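PDB 7CTQ: peptidyl tryptophan dihydroxylase from Pseudomonas putida, which acts as an FAD-dependent monooxygenase that dihydroxylates a peptidyl tryptophan, a step essential for biogenesis of the tryptophylquinone cofactor of quinohemoprotein amine dehydrogenase. Local coordinates for residues E157-N163 with W196-A202; A217-D221 with R232-A237. All coordinates share one frame; numbering follows the deposited sequence.

Contact 1. Residues E157-N163 with W196-A202; sequences ETVSLLN and WQVTLDA. With FAD (flavin-adenine dinucleotide), chain C.
S160 and T199 face each other as a non-hydrogen-bonded antiparallel pair, and their hydroxyls, S160 OG and T199 OG1, are hydrogen-bonded at 3.0 Å. The pairing puts both side chains on one face of the sheet, and there each oxygen is turned beside its own backbone N (chi1 -67° and -65°), within reach of the other. The dimethylbenzene end of the flavin meets that face: methyl C7M stands 3.6 Å from S160 CB, and OE1 of Q197 comes within 3.5 Å of FAD C6. Q197 OE1 is hydrogen-bonded to Y195 OH, and Q197 NE2 to a hexanediol that probably came from the crystallisation liquor. S244 is a further hydroxyl partner of S160.

The opposite face is mostly apolar. L161 packs CB on CG1 of V198, and its CD1 meets CD1 of L200 at 4.0 Å, the two side chains crossing at about a right angle. The N163 amide runs alongside the W196 indole, the planes 24° apart, with ND2 bonded to E238 O.

Reciprocal backbone pairs V159-L200, L161-V198 and N163-W196 fix the register. Beyond them A202 N donates a hydrogen bond to E157 O (3.1 Å) from well above the carbonyl plane. D201 turns to a salt bridge with R340.

Strand 158-166 is flanked by strands 193-201 and 238-243, and strand 193-201 pairs on its other edge with strand 182-188; helix 208-220 covers the face bearing N163, W196 and L200.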
# COMPACT_ATOMS: atom_id res chain seq x y z
N GLU A 157 3.21 -15.39 -9.23
CA GLU A 157 4.16 -14.52 -9.92
C GLU A 157 3.47 -13.77 -11.06
O GLU A 157 2.83 -14.39 -11.91
CB GLU A 157 5.34 -15.33 -10.45
CG GLU A 157 6.59 -14.48 -10.63
CD GLU A 157 7.10 -13.93 -9.30
OE1 GLU A 157 6.98 -14.63 -8.26
OE2 GLU A 157 7.59 -12.78 -9.30
N THR A 158 3.60 -12.45 -11.06
CA THR A 158 2.80 -11.60 -11.93
C THR A 158 3.68 -10.52 -12.55
O THR A 158 4.52 -9.94 -11.87
CB THR A 158 1.65 -10.96 -11.13
OG1 THR A 158 0.92 -11.99 -10.44
CG2 THR A 158 0.69 -10.24 -12.05
N VAL A 159 3.46 -10.25 -13.84
CA VAL A 159 4.22 -9.24 -14.56
C VAL A 159 3.24 -8.28 -15.23
O VAL A 159 2.20 -8.70 -15.77
CB VAL A 159 5.19 -9.86 -15.59
CG1 VAL A 159 5.82 -8.80 -16.46
CG2 VAL A 159 6.30 -10.61 -14.88
N SER A 160 3.55 -6.99 -15.16
CA SER A 160 2.78 -5.98 -15.86
C SER A 160 3.67 -5.45 -16.98
O SER A 160 4.78 -4.98 -16.72
CB SER A 160 2.33 -4.87 -14.90
OG SER A 160 1.38 -5.38 -13.96
N LEU A 161 3.20 -5.58 -18.22
CA LEU A 161 3.93 -5.10 -19.39
C LEU A 161 3.32 -3.79 -19.85
O LEU A 161 2.10 -3.69 -20.02
CB LEU A 161 3.89 -6.12 -20.54
CG LEU A 161 4.31 -7.55 -20.24
CD1 LEU A 161 4.05 -8.40 -21.47
CD2 LEU A 161 5.77 -7.61 -19.82
N LEU A 162 4.16 -2.79 -20.09
CA LEU A 162 3.71 -1.43 -20.32
C LEU A 162 4.20 -0.91 -21.67
O LEU A 162 5.37 -1.08 -22.03
CB LEU A 162 4.22 -0.53 -19.18
CG LEU A 162 4.25 0.96 -19.52
CD1 LEU A 162 2.86 1.54 -19.38
CD2 LEU A 162 5.24 1.67 -18.62
N ASN A 163 3.29 -0.29 -22.43
CA ASN A 163 3.64 0.46 -23.63
C ASN A 163 3.34 1.94 -23.38
O ASN A 163 2.28 2.28 -22.84
CB ASN A 163 2.85 -0.02 -24.85
CG ASN A 163 3.50 -1.21 -25.54
OD1 ASN A 163 2.80 -2.06 -26.08
ND2 ASN A 163 4.83 -1.27 -25.55
N TRP A 196 -0.43 1.95 -21.81
CA TRP A 196 -1.15 0.68 -21.86
C TRP A 196 -0.33 -0.34 -21.09
O TRP A 196 0.88 -0.48 -21.30
CB TRP A 196 -1.37 0.21 -23.30
CG TRP A 196 -2.04 -1.13 -23.48
CD1 TRP A 196 -3.37 -1.38 -23.62
CD2 TRP A 196 -1.38 -2.40 -23.59
NE1 TRP A 196 -3.59 -2.73 -23.80
CE2 TRP A 196 -2.38 -3.38 -23.79
CE3 TRP A 196 -0.04 -2.81 -23.54
CZ2 TRP A 196 -2.08 -4.73 -23.94
CZ3 TRP A 196 0.25 -4.16 -23.68
CH2 TRP A 196 -0.76 -5.09 -23.88
N GLN A 197 -1.01 -1.06 -20.19
CA GLN A 197 -0.33 -1.94 -19.25
C GLN A 197 -1.17 -3.19 -19.08
O GLN A 197 -2.34 -3.11 -18.70
CB GLN A 197 -0.09 -1.23 -17.92
CG GLN A 197 -0.17 -2.10 -16.68
CD GLN A 197 -0.54 -1.28 -15.46
OE1 GLN A 197 0.18 -0.35 -15.08
NE2 GLN A 197 -1.69 -1.61 -14.86
N VAL A 198 -0.59 -4.33 -19.41
CA VAL A 198 -1.31 -5.59 -19.34
C VAL A 198 -0.67 -6.41 -18.24
O VAL A 198 0.56 -6.40 -18.08
CB VAL A 198 -1.32 -6.35 -20.68
CG1 VAL A 198 0.09 -6.85 -21.05
CG2 VAL A 198 -2.32 -7.48 -20.64
N THR A 199 -1.50 -7.06 -17.45
CA THR A 199 -1.07 -7.81 -16.28
C THR A 199 -1.32 -9.28 -16.56
O THR A 199 -2.42 -9.67 -16.95
CB THR A 199 -1.82 -7.33 -15.03
OG1 THR A 199 -1.43 -5.97 -14.77
CG2 THR A 199 -1.48 -8.20 -13.81
N LEU A 200 -0.27 -10.08 -16.40
CA LEU A 200 -0.29 -11.47 -16.82
C LEU A 200 0.53 -12.28 -15.83
O LEU A 200 1.32 -11.74 -15.06
CB LEU A 200 0.31 -11.66 -18.22
CG LEU A 200 -0.21 -10.79 -19.37
CD1 LEU A 200 0.88 -10.63 -20.42
CD2 LEU A 200 -1.45 -11.43 -19.96
N ASP A 201 0.35 -13.60 -15.90
CA ASP A 201 1.26 -14.50 -15.21
C ASP A 201 2.66 -14.38 -15.81
O ASP A 201 2.82 -14.23 -17.02
CB ASP A 201 0.75 -15.94 -15.33
CG ASP A 201 0.98 -16.74 -14.07
OD1 ASP A 201 2.14 -17.14 -13.82
OD2 ASP A 201 -0.00 -16.95 -13.33
N ALA A 202 3.67 -14.42 -14.94
CA ALA A 202 5.05 -14.29 -15.42
C ALA A 202 5.48 -15.45 -16.30
O ALA A 202 6.37 -15.28 -17.14
CB ALA A 202 6.01 -14.14 -14.25
PA FAD C . 7.36 4.48 -4.86
O1A FAD C . 6.17 5.28 -5.19
O2A FAD C . 7.77 3.51 -5.96
O5B FAD C . 8.51 5.44 -4.40
C5B FAD C . 9.89 5.01 -4.39
C4B FAD C . 10.71 6.24 -4.66
O4B FAD C . 12.11 5.93 -4.43
C3B FAD C . 10.62 6.81 -6.08
O3B FAD C . 10.62 8.23 -6.04
C2B FAD C . 11.86 6.23 -6.76
O2B FAD C . 12.37 7.06 -7.81
C1B FAD C . 12.85 6.22 -5.60
N9A FAD C . 13.96 5.29 -5.69
C8A FAD C . 13.99 4.01 -6.18
N7A FAD C . 15.15 3.42 -6.11
C5A FAD C . 15.97 4.39 -5.56
C6A FAD C . 17.34 4.42 -5.24
N6A FAD C . 18.17 3.39 -5.44
N1A FAD C . 17.85 5.55 -4.69
C2A FAD C . 17.03 6.59 -4.49
N3A FAD C . 15.72 6.67 -4.76
C4A FAD C . 15.25 5.54 -5.29
N1 FAD C . -1.30 2.52 -7.39
C2 FAD C . -2.43 3.27 -7.56
O2 FAD C . -2.89 3.97 -6.66
N3 FAD C . -3.08 3.26 -8.78
C4 FAD C . -2.70 2.55 -9.90
O4 FAD C . -3.35 2.63 -10.94
C4X FAD C . -1.50 1.75 -9.71
N5 FAD C . -1.07 1.04 -10.72
C5X FAD C . 0.08 0.28 -10.54
C6 FAD C . 0.54 -0.50 -11.60
C7 FAD C . 1.68 -1.29 -11.46
C7M FAD C . 2.16 -2.11 -12.63
C8 FAD C . 2.36 -1.31 -10.24
C8M FAD C . 3.60 -2.15 -10.06
C9 FAD C . 1.90 -0.54 -9.18
C9A FAD C . 0.77 0.25 -9.32
N10 FAD C . 0.28 1.05 -8.26
C10 FAD C . -0.87 1.80 -8.42
C1' FAD C . 0.93 1.02 -6.95
C2' FAD C . 1.76 2.25 -6.64
O2' FAD C . 2.67 2.56 -7.70
C3' FAD C . 2.55 1.98 -5.35
O3' FAD C . 1.64 1.44 -4.40
C4' FAD C . 3.22 3.19 -4.72
O4' FAD C . 3.84 4.02 -5.71
C5' FAD C . 4.24 2.76 -3.69
O5' FAD C . 4.70 3.93 -2.99
P FAD C . 6.13 3.97 -2.36
O1P FAD C . 6.20 2.83 -1.33
O2P FAD C . 6.44 5.34 -1.86
O3P FAD C . 7.07 3.59 -3.57

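Contact 2. Residues A217-D221 with R232-A237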
# COMPACT_ATOMS: atom_id res chain seq x y z
N ALA A 217 1.12 -7.14 -30.64
CA ALA A 217 0.02 -8.01 -31.05
C ALA A 217 -1.17 -7.90 -30.11
O ALA A 217 -2.33 -7.94 -30.56
CB ALA A 217 0.50 -9.46 -31.16
N ARG A 218 -0.92 -7.79 -28.79
CA ARG A 218 -2.03 -7.67 -27.84
C ARG A 218 -2.77 -6.35 -28.02
O ARG A 218 -4.01 -6.32 -28.01
CB ARG A 218 -1.51 -7.81 -26.40
CG ARG A 218 -1.31 -9.26 -25.98
CD ARG A 218 -1.26 -9.41 -24.47
NE ARG A 218 -0.97 -10.77 -24.06
CZ ARG A 218 -1.88 -11.65 -23.65
NH1 ARG A 218 -3.17 -11.32 -23.59
NH2 ARG A 218 -1.50 -12.87 -23.32
N ARG A 219 -2.04 -5.24 -28.17
CA ARG A 219 -2.69 -3.96 -28.42
C ARG A 219 -3.45 -3.98 -29.74
O ARG A 219 -4.58 -3.48 -29.83
CB ARG A 219 -1.67 -2.82 -28.40
CG ARG A 219 -1.11 -2.55 -27.02
CD ARG A 219 0.08 -1.63 -27.10
NE ARG A 219 -0.32 -0.35 -27.63
CZ ARG A 219 0.45 0.43 -28.37
NH1 ARG A 219 1.69 0.10 -28.67
NH2 ARG A 219 -0.06 1.57 -28.79
N ALA A 220 -2.86 -4.57 -30.78
CA ALA A 220 -3.54 -4.66 -32.07
C ALA A 220 -4.81 -5.49 -32.01
O ALA A 220 -5.69 -5.33 -32.86
CB ALA A 220 -2.59 -5.25 -33.12
N ASP A 221 -4.93 -6.37 -31.02
CA ASP A 221 -6.09 -7.24 -30.94
C ASP A 221 -7.23 -6.63 -30.14
O ASP A 221 -8.30 -7.25 -30.04
CB ASP A 221 -5.69 -8.59 -30.32
CG ASP A 221 -4.81 -9.43 -31.25
OD1 ASP A 221 -4.53 -8.99 -32.40
OD2 ASP A 221 -4.38 -10.53 -30.82
N ARG A 232 -1.44 4.60 -32.51
CA ARG A 232 -1.07 3.55 -31.57
C ARG A 232 0.43 3.33 -31.43
O ARG A 232 0.85 2.74 -30.42
CB ARG A 232 -1.76 2.24 -31.97
CG ARG A 232 -3.28 2.28 -31.82
CD ARG A 232 -3.91 1.05 -32.42
NE ARG A 232 -3.86 1.08 -33.88
CZ ARG A 232 -4.22 0.08 -34.68
NH1 ARG A 232 -4.64 -1.06 -34.16
NH2 ARG A 232 -4.14 0.22 -36.00
N ALA A 233 1.24 3.79 -32.38
CA ALA A 233 2.69 3.59 -32.36
C ALA A 233 3.06 2.14 -32.05
O ALA A 233 3.89 1.85 -31.18
CB ALA A 233 3.37 4.54 -31.38
N LEU A 234 2.43 1.22 -32.78
CA LEU A 234 2.60 -0.20 -32.50
C LEU A 234 4.05 -0.64 -32.62
O LEU A 234 4.47 -1.56 -31.90
CB LEU A 234 1.71 -1.01 -33.45
CG LEU A 234 0.21 -0.88 -33.16
CD1 LEU A 234 -0.64 -1.58 -34.21
CD2 LEU A 234 -0.12 -1.44 -31.77
N ALA A 235 4.83 -0.01 -33.49
CA ALA A 235 6.22 -0.44 -33.62
C ALA A 235 7.17 0.30 -32.68
O ALA A 235 8.12 -0.30 -32.16
CB ALA A 235 6.70 -0.27 -35.07
N SER A 236 6.96 1.60 -32.45
CA SER A 236 7.96 2.42 -31.77
C SER A 236 7.65 2.69 -30.31
O SER A 236 8.48 3.31 -29.63
CB SER A 236 8.13 3.76 -32.51
OG SER A 236 6.99 4.59 -32.32
N ALA A 237 6.49 2.26 -29.80
CA ALA A 237 6.17 2.51 -28.39
C ALA A 237 7.25 1.94 -27.48
O ALA A 237 7.77 0.85 -27.72
CB ALA A 237 4.82 1.88 -28.04
O HOH W 1 3.35 -1.99 -29.39
O HOH W 2 -5.83 -1.73 -31.69
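R219 leaves its helix with CG beside the backbone N (chi1 -70°), runs extended through chi2 and bends at chi3 (63°), a path that lays its guanidinium against the loop 232-237. L234, its CG likewise beside the backbone N, runs antiparallel to it and covers the middle of one guanidinium face with CD2, 3.9 Å from the plane. The same leucine serves both arginines: its other methyl, CD1, lies over a face of the R232 guanidinium, and it also touches CB of A220 at 4.3 Å.

At the rim of the R219 group the loop offers backbone oxygens. A233 O lies in its plane at the edge, 3.8 Å from NH1 of R219. R232 O is also near that edge, but the modelled approach of NH2 is too close to be trusted, and the exact placing of this end is doubtful. A237 adds its methyl, CB standing 3.7 Å from R219 NH1.

Two waters complete the join. One donates to L234 O at 2.8 Å and accepts a weak bond from R219 NH1; the other donates to R219 O and accepts from R232 NH1, tying the last turn of helix 208-220 to the loop arginine.

R219 also makes a cation-pi interaction with W165 of strand 158-166. No carboxylate of the two segments pairs with either guanidinium here; the positive charge of R219 is probably eased by carbonyl dipoles, water and the indole, while the aliphatic L234 between the two arginines packs against both.

How the contacts relate
Contact 1 is buried core beside the flavin, whereas contact 2 lies at the surface, where several residues also touch crystal neighbours; their centres are about 15 Å apart. The first rests on a regular ladder of backbone bonds with small hydroxyl and apolar pairs, the second on arginine, carbonyls and water, with no clear direct hydrogen bond. They share a border: R219 CG packs 3.4 Å from CD2 of W196, and CB of R218 lies 3.8 Å from CH2 of W196. In sequence helix 208-220 follows strand 193-201, and the loop 232-237 leads into strand 238-243, which pairs with strand 158-166. Contact 2 thus joins helix and loop beside the sheet of which contact 1 is one strand pair.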